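Local structure of Exo-1,5-alpha-L-arabinofuranobiosidase (Gibberella zeae, 2YDT) at residues V28-P33 / M340-L345; R297-T302 / K313-V317. The protein probably hydrolyses alpha-1,5 linkages in arabinan, releasing arabinobiose from chain ends. All blocks are in the same frame, centred on the assembly; numbering follows the deposited sequence.

The chain forms six four-stranded antiparallel sheets, consistent with a six-bladed beta-propeller. Contact 1 joins two neighbouring blades near the centre. Contact 2 lies within one blade, at its outer hairpin. Their centres are 18 Å apart and their nearest atoms about 9 Å apart, so they do not touch. Along the chain contact 2 is nested inside the loop closed by contact 1. Contact 1 supplies Leu29, Tyr30 and Leu345 to the arabinofuranose pocket, and the side chain of Leu345 is about 6 Å from the bound iminosugar. Contact 2 instead holds a manganese ion; the manganese lies 25.8 Å from O5 of the arabinofuranose, well away from the pocket.

Contact 1 of 2, residues V28-P33 / M340-L345; sequences VLYARP and MGAGIL. With AHR (alpha-L-arabinofuranose), chain C.
Ala31 and Ala342 meet in an apolar contact between two propeller blades. Strand 28-35 is the first strand of its blade, and 340-345 runs from the end of strand 336-341 into a loop. Much of the packing is of side chains against backbone. CB of Ala342 sits 3.6 Å from C of Leu29, and CB of Ala31 lies 3.6 Å from C of Gly341. Met340 runs out extended, with CG anti to its backbone N (chi1 -172°). This sets its sulfur over the face of the Arg32-Pro33 peptide, with SD of Met340 3.5 Å from C of Arg32. It runs by the Pro33 ring, the two side chains heading opposite ways. CB of Leu29 points away from 340-345, but its branches turn back. CD1 of Leu29 reaches O of Ile344 at 3.3 Å, and CD2 of Leu29 meets CD2 of Leu345 at 4.1 Å. CD2 of Leu29 also lies 4.0 Å from C5 of the arabinofuranose, so the two leucines border the sugar pocket. A water links the backbones: it accepts from N of Tyr30 at 3.1 Å and weakly from N of Ala342, and probably donates to O of Gly343. Strand 41-47 pairs with strand 28-35 and touches Val28, Leu29 and Tyr30. Strand 354-360 packs Val354 against Val28, Met340 and Ala342, and strand 326-330 meets Arg32 and Pro33 through Ser326.

Contact 2 of 2, residues R297-T302 / K313-V317; sequences RSEIFT and KKWDV. With MN (manganese (II) ion), chain M.
Glu299 and Asp316 share a manganese ion where a beta hairpin opens into loops. CB of Glu299 packs 3.2 Å from O of Trp315 and also touches CG of Lys314. Next, CG of Glu299 lies 3.4 Å from OD1 of Asp316. A bend at chi2 (93°) then turns the carboxylate between the metal and Arg297. OE2 of Glu299 binds the manganese at 2.4 Å, and OD1 of Asp316 binds it at 2.2 Å. The two carboxylates point the same way, their planes 29° apart. NE of Arg297 donates to OE1 of Glu299 at 3.0 Å, in a salt bridge, and its NH2 donates to OE2. Both oxygens are met on the syn side, about 30° out of the carboxylate plane. Held by both metal and arginine, the group is probably fixed in rotation. A water joins OG of Ser298, OD1 of Asp316 and N of Val317.

Beyond the metal the strands are antiparallel. Ile300 and Trp315 form a hydrogen-bonded pair, as do Thr302 and Lys313. NE1 of Trp315 donates in its ring plane to OG1 of Thr302 at 2.8 Å. On the other face Lys314 lies alongside the Phe301 ring, with CB of Lys314 3.8 Å from CE1 of Phe301. NZ of Lys314 makes a hydrogen bond to Thr270 and a salt bridge to Asp268.

Strand 313-315 is an edge strand at the outer rim of the blade, and strand 289-293 flanks 300-303 on the inner side. Helix 361-364 packs on Ile300, Trp315 and Val317, and strand 336-341 of the next blade meets Ile300 and Val317.

Contact 1 of 2, residues V28-P33 / M340-L345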
loop_
_atom_site.group_PDB
_atom_site.type_symbol
_atom_site.label_atom_id
_atom_site.label_comp_id
_atom_site.label_asym_id
_atom_site.label_seq_id
_atom_site.Cartn_x
_atom_site.Cartn_y
_atom_site.Cartn_z
ATOM N N VAL A 28 5.337 -5.435 -14.489
ATOM C CA VAL A 28 4.907 -4.382 -13.583
ATOM C C VAL A 28 4.110 -5.065 -12.475
ATOM O O VAL A 28 3.592 -6.176 -12.674
ATOM C CB VAL A 28 4.084 -3.313 -14.278
ATOM C CG1 VAL A 28 4.948 -2.590 -15.340
ATOM C CG2 VAL A 28 2.748 -3.903 -14.894
ATOM N N LEU A 29 4.012 -4.408 -11.312
ATOM C CA LEU A 29 3.245 -4.920 -10.177
ATOM C C LEU A 29 3.179 -3.761 -9.177
ATOM O O LEU A 29 4.015 -2.848 -9.207
ATOM C CB LEU A 29 3.965 -6.133 -9.545
ATOM C CG LEU A 29 3.132 -7.021 -8.626
ATOM C CD1 LEU A 29 2.085 -7.847 -9.448
ATOM C CD2 LEU A 29 4.011 -7.928 -7.749
ATOM N N TYR A 30 2.205 -3.791 -8.261
ATOM C CA TYR A 30 2.293 -2.927 -7.057
ATOM C C TYR A 30 2.111 -1.460 -7.368
ATOM O O TYR A 30 2.994 -0.634 -7.112
ATOM C CB TYR A 30 3.613 -3.201 -6.280
ATOM C CG TYR A 30 3.496 -3.046 -4.774
ATOM C CD1 TYR A 30 3.492 -4.175 -3.934
ATOM C CD2 TYR A 30 3.440 -1.787 -4.179
ATOM C CE1 TYR A 30 3.405 -4.070 -2.577
ATOM C CE2 TYR A 30 3.347 -1.662 -2.804
ATOM C CZ TYR A 30 3.353 -2.797 -2.001
ATOM O OH TYR A 30 3.264 -2.685 -0.618
ATOM N N ALA A 31 0.941 -1.096 -7.892
ATOM C CA ALA A 31 0.632 0.287 -8.248
ATOM C C ALA A 31 0.255 1.105 -7.016
ATOM O O ALA A 31 -0.461 0.624 -6.145
ATOM C CB ALA A 31 -0.538 0.337 -9.291
ATOM N N ARG A 32 0.718 2.356 -7.013
ATOM C CA ARG A 32 0.409 3.307 -5.939
ATOM C C ARG A 32 0.162 4.698 -6.476
ATOM O O ARG A 32 1.002 5.213 -7.252
ATOM C CB ARG A 32 1.557 3.333 -4.902
ATOM C CG ARG A 32 1.640 2.066 -4.060
ATOM C CD ARG A 32 0.499 1.928 -3.095
ATOM N NE ARG A 32 0.632 0.819 -2.169
ATOM C CZ ARG A 32 0.142 -0.401 -2.343
ATOM N NH1 ARG A 32 -0.453 -0.765 -3.454
ATOM N NH2 ARG A 32 0.243 -1.269 -1.373
ATOM N N PRO A 33 -0.938 5.354 -6.015
ATOM C CA PRO A 33 -1.238 6.736 -6.419
ATOM C C PRO A 33 -1.076 7.726 -5.282
ATOM O O PRO A 33 -1.029 7.347 -4.115
ATOM C CB PRO A 33 -2.728 6.665 -6.722
ATOM C CG PRO A 33 -3.246 5.764 -5.694
ATOM C CD PRO A 33 -2.116 4.755 -5.373
ATOM N N MET A 340 -6.564 1.701 -8.641
ATOM C CA MET A 340 -5.362 1.622 -9.481
ATOM C C MET A 340 -4.713 0.272 -9.267
ATOM O O MET A 340 -4.578 -0.202 -8.137
ATOM C CB MET A 340 -4.356 2.710 -9.089
ATOM C CG MET A 340 -3.141 2.844 -10.017
ATOM S SD MET A 340 -1.909 3.899 -9.204
ATOM C CE MET A 340 -0.697 4.037 -10.503
ATOM N N GLY A 341 -4.311 -0.380 -10.360
ATOM C CA GLY A 341 -3.650 -1.665 -10.281
ATOM C C GLY A 341 -2.579 -1.875 -11.307
ATOM O O GLY A 341 -2.511 -1.142 -12.324
ATOM N N ALA A 342 -1.712 -2.851 -11.007
ATOM C CA ALA A 342 -0.638 -3.219 -11.926
ATOM C C ALA A 342 -0.596 -4.717 -12.152
ATOM O O ALA A 342 0.459 -5.306 -12.366
ATOM C CB ALA A 342 0.723 -2.628 -11.498
ATOM N N GLY A 343 -1.757 -5.359 -12.147
ATOM C CA GLY A 343 -1.819 -6.729 -12.565
ATOM C C GLY A 343 -1.567 -7.723 -11.456
ATOM O O GLY A 343 -1.656 -7.400 -10.249
ATOM N N ILE A 344 -1.286 -8.953 -11.870
ATOM C CA ILE A 344 -1.239 -10.089 -10.976
ATOM C C ILE A 344 0.172 -10.577 -10.683
ATOM O O ILE A 344 1.116 -10.297 -11.416
ATOM C CB ILE A 344 -2.064 -11.282 -11.525
ATOM C CG1 ILE A 344 -1.435 -11.853 -12.804
ATOM C CG2 ILE A 344 -3.502 -10.847 -11.835
ATOM C CD1 ILE A 344 -2.156 -13.132 -13.300
ATOM N N LEU A 345 0.300 -11.313 -9.584
ATOM C CA LEU A 345 1.551 -11.952 -9.221
ATOM C C LEU A 345 2.086 -12.833 -10.342
ATOM O O LEU A 345 1.284 -13.381 -11.124
ATOM C CB LEU A 345 1.349 -12.813 -7.970
ATOM C CG LEU A 345 1.189 -12.014 -6.681
ATOM C CD1 LEU A 345 0.552 -12.959 -5.602
ATOM C CD2 LEU A 345 2.530 -11.487 -6.218
HETATM O O5 AHR C . 6.120 -6.961 -4.197
HETATM C C5 AHR C . 6.715 -8.112 -4.823
HETATM C C4 AHR C . 6.406 -9.381 -4.068
HETATM O O4 AHR C . 6.952 -9.388 -2.764
HETATM C C3 AHR C . 7.054 -10.629 -4.696
HETATM O O3 AHR C . 6.319 -11.153 -5.830
HETATM C C2 AHR C . 6.994 -11.607 -3.548
HETATM O O2 AHR C . 8.008 -12.622 -3.552
HETATM C C1 AHR C . 7.121 -10.716 -2.342
HETATM O O HOH W 1 -0.454 -5.212 -8.979
#

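Contact 2 of 2, residues R297-T302 / K313-V317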
loop_
_atom_site.group_PDB
_atom_site.type_symbol
_atom_site.label_atom_id
_atom_site.label_comp_id
_atom_site.label_asym_id
_atom_site.label_seq_id
_atom_site.Cartn_x
_atom_site.Cartn_y
_atom_site.Cartn_z
ATOM N N ARG A 297 -10.207 -10.293 -5.568
ATOM C CA ARG A 297 -11.560 -9.996 -6.113
ATOM C C ARG A 297 -11.603 -8.609 -6.653
ATOM O O ARG A 297 -10.804 -7.779 -6.232
ATOM C CB ARG A 297 -12.609 -10.094 -4.996
ATOM C CG ARG A 297 -12.650 -11.429 -4.340
ATOM C CD ARG A 297 -13.819 -11.558 -3.427
ATOM N NE ARG A 297 -15.060 -11.434 -4.194
ATOM C CZ ARG A 297 -15.889 -12.432 -4.468
ATOM N NH1 ARG A 297 -15.646 -13.672 -4.023
ATOM N NH2 ARG A 297 -16.977 -12.170 -5.188
ATOM N N SER A 298 -12.580 -8.314 -7.533
ATOM C CA SER A 298 -12.669 -6.994 -8.138
ATOM C C SER A 298 -13.543 -5.990 -7.406
ATOM O O SER A 298 -13.435 -4.781 -7.662
ATOM C CB SER A 298 -13.125 -7.114 -9.598
ATOM O OG SER A 298 -14.425 -7.665 -9.663
ATOM N N GLU A 299 -14.412 -6.462 -6.507
ATOM C CA GLU A 299 -15.313 -5.569 -5.812
ATOM C C GLU A 299 -14.591 -4.659 -4.813
ATOM O O GLU A 299 -13.429 -4.919 -4.419
ATOM C CB GLU A 299 -16.414 -6.339 -5.077
ATOM C CG GLU A 299 -17.263 -7.206 -6.027
ATOM C CD GLU A 299 -16.794 -8.617 -6.183
ATOM O OE1 GLU A 299 -15.689 -8.975 -5.743
ATOM O OE2 GLU A 299 -17.558 -9.442 -6.743
ATOM N N ILE A 300 -15.271 -3.594 -4.414
ATOM C CA ILE A 300 -14.855 -2.793 -3.246
ATOM C C ILE A 300 -15.777 -3.156 -2.074
ATOM O O ILE A 300 -16.956 -3.547 -2.284
ATOM C CB ILE A 300 -14.788 -1.299 -3.524
ATOM C CG1 ILE A 300 -16.174 -0.710 -3.876
ATOM C CG2 ILE A 300 -13.661 -1.023 -4.597
ATOM C CD1 ILE A 300 -16.237 0.797 -3.816
ATOM N N PHE A 301 -15.235 -3.013 -0.876
ATOM C CA PHE A 301 -15.894 -3.315 0.379
ATOM C C PHE A 301 -15.984 -2.038 1.203
ATOM O O PHE A 301 -14.981 -1.356 1.430
ATOM C CB PHE A 301 -15.167 -4.425 1.103
ATOM C CG PHE A 301 -15.163 -5.710 0.349
ATOM C CD1 PHE A 301 -16.125 -6.677 0.564
ATOM C CD2 PHE A 301 -14.243 -5.932 -0.665
ATOM C CE1 PHE A 301 -16.145 -7.859 -0.188
ATOM C CE2 PHE A 301 -14.257 -7.116 -1.406
ATOM C CZ PHE A 301 -15.226 -8.072 -1.164
ATOM N N THR A 302 -17.193 -1.698 1.656
ATOM C CA THR A 302 -17.401 -0.405 2.308
ATOM C C THR A 302 -17.985 -0.564 3.706
ATOM O O THR A 302 -18.645 -1.548 3.988
ATOM C CB THR A 302 -18.345 0.538 1.494
ATOM O OG1 THR A 302 -19.655 -0.069 1.386
ATOM C CG2 THR A 302 -17.769 0.823 0.095
ATOM N N LYS A 313 -20.296 -3.892 3.323
ATOM C CA LYS A 313 -21.067 -4.127 2.093
ATOM C C LYS A 313 -20.092 -4.288 0.920
ATOM O O LYS A 313 -18.943 -3.847 1.000
ATOM C CB LYS A 313 -22.036 -2.985 1.812
ATOM C CG LYS A 313 -22.894 -2.486 3.021
ATOM C CD LYS A 313 -23.703 -3.548 3.684
ATOM C CE LYS A 313 -24.678 -2.976 4.724
ATOM N NZ LYS A 313 -25.122 -4.067 5.686
ATOM N N LYS A 314 -20.549 -4.920 -0.151
ATOM C CA LYS A 314 -19.716 -5.214 -1.308
ATOM C C LYS A 314 -20.344 -4.631 -2.568
ATOM O O LYS A 314 -21.566 -4.764 -2.755
ATOM C CB LYS A 314 -19.569 -6.706 -1.420
ATOM C CG LYS A 314 -19.011 -7.249 -2.759
ATOM C CD LYS A 314 -18.971 -8.759 -2.759
ATOM C CE LYS A 314 -20.294 -9.345 -3.237
ATOM N NZ LYS A 314 -20.136 -10.720 -3.736
ATOM N N TRP A 315 -19.537 -4.038 -3.450
ATOM C CA TRP A 315 -20.001 -3.377 -4.682
ATOM C C TRP A 315 -19.077 -3.631 -5.868
ATOM O O TRP A 315 -17.847 -3.514 -5.745
ATOM C CB TRP A 315 -20.148 -1.849 -4.520
ATOM C CG TRP A 315 -20.730 -1.404 -3.201
ATOM C CD1 TRP A 315 -20.037 -1.064 -2.088
ATOM C CD2 TRP A 315 -22.116 -1.291 -2.852
ATOM N NE1 TRP A 315 -20.884 -0.728 -1.062
ATOM C CE2 TRP A 315 -22.172 -0.852 -1.511
ATOM C CE3 TRP A 315 -23.309 -1.477 -3.551
ATOM C CZ2 TRP A 315 -23.379 -0.624 -0.843
ATOM C CZ3 TRP A 315 -24.504 -1.244 -2.893
ATOM C CH2 TRP A 315 -24.531 -0.826 -1.559
ATOM N N ASP A 316 -19.659 -3.928 -7.035
ATOM C CA ASP A 316 -18.882 -4.085 -8.255
ATOM C C ASP A 316 -18.363 -2.763 -8.739
ATOM O O ASP A 316 -19.005 -1.713 -8.569
ATOM C CB ASP A 316 -19.751 -4.700 -9.380
ATOM C CG ASP A 316 -20.109 -6.105 -9.128
ATOM O OD1 ASP A 316 -19.233 -6.904 -8.738
ATOM O OD2 ASP A 316 -21.293 -6.455 -9.326
ATOM N N VAL A 317 -17.174 -2.814 -9.357
ATOM C CA VAL A 317 -16.574 -1.658 -9.997
ATOM C C VAL A 317 -15.937 -2.118 -11.311
ATOM O O VAL A 317 -15.729 -3.316 -11.484
ATOM C CB VAL A 317 -15.471 -1.004 -9.086
ATOM C CG1 VAL A 317 -16.087 -0.381 -7.795
ATOM C CG2 VAL A 317 -14.372 -2.014 -8.778
HETATM MN MN MN M . -19.268 -9.031 -8.302
HETATM O O HOH W 2 -16.595 -5.849 -9.733
HETATM O O HOH W 3 -20.292 -8.976 -6.932
#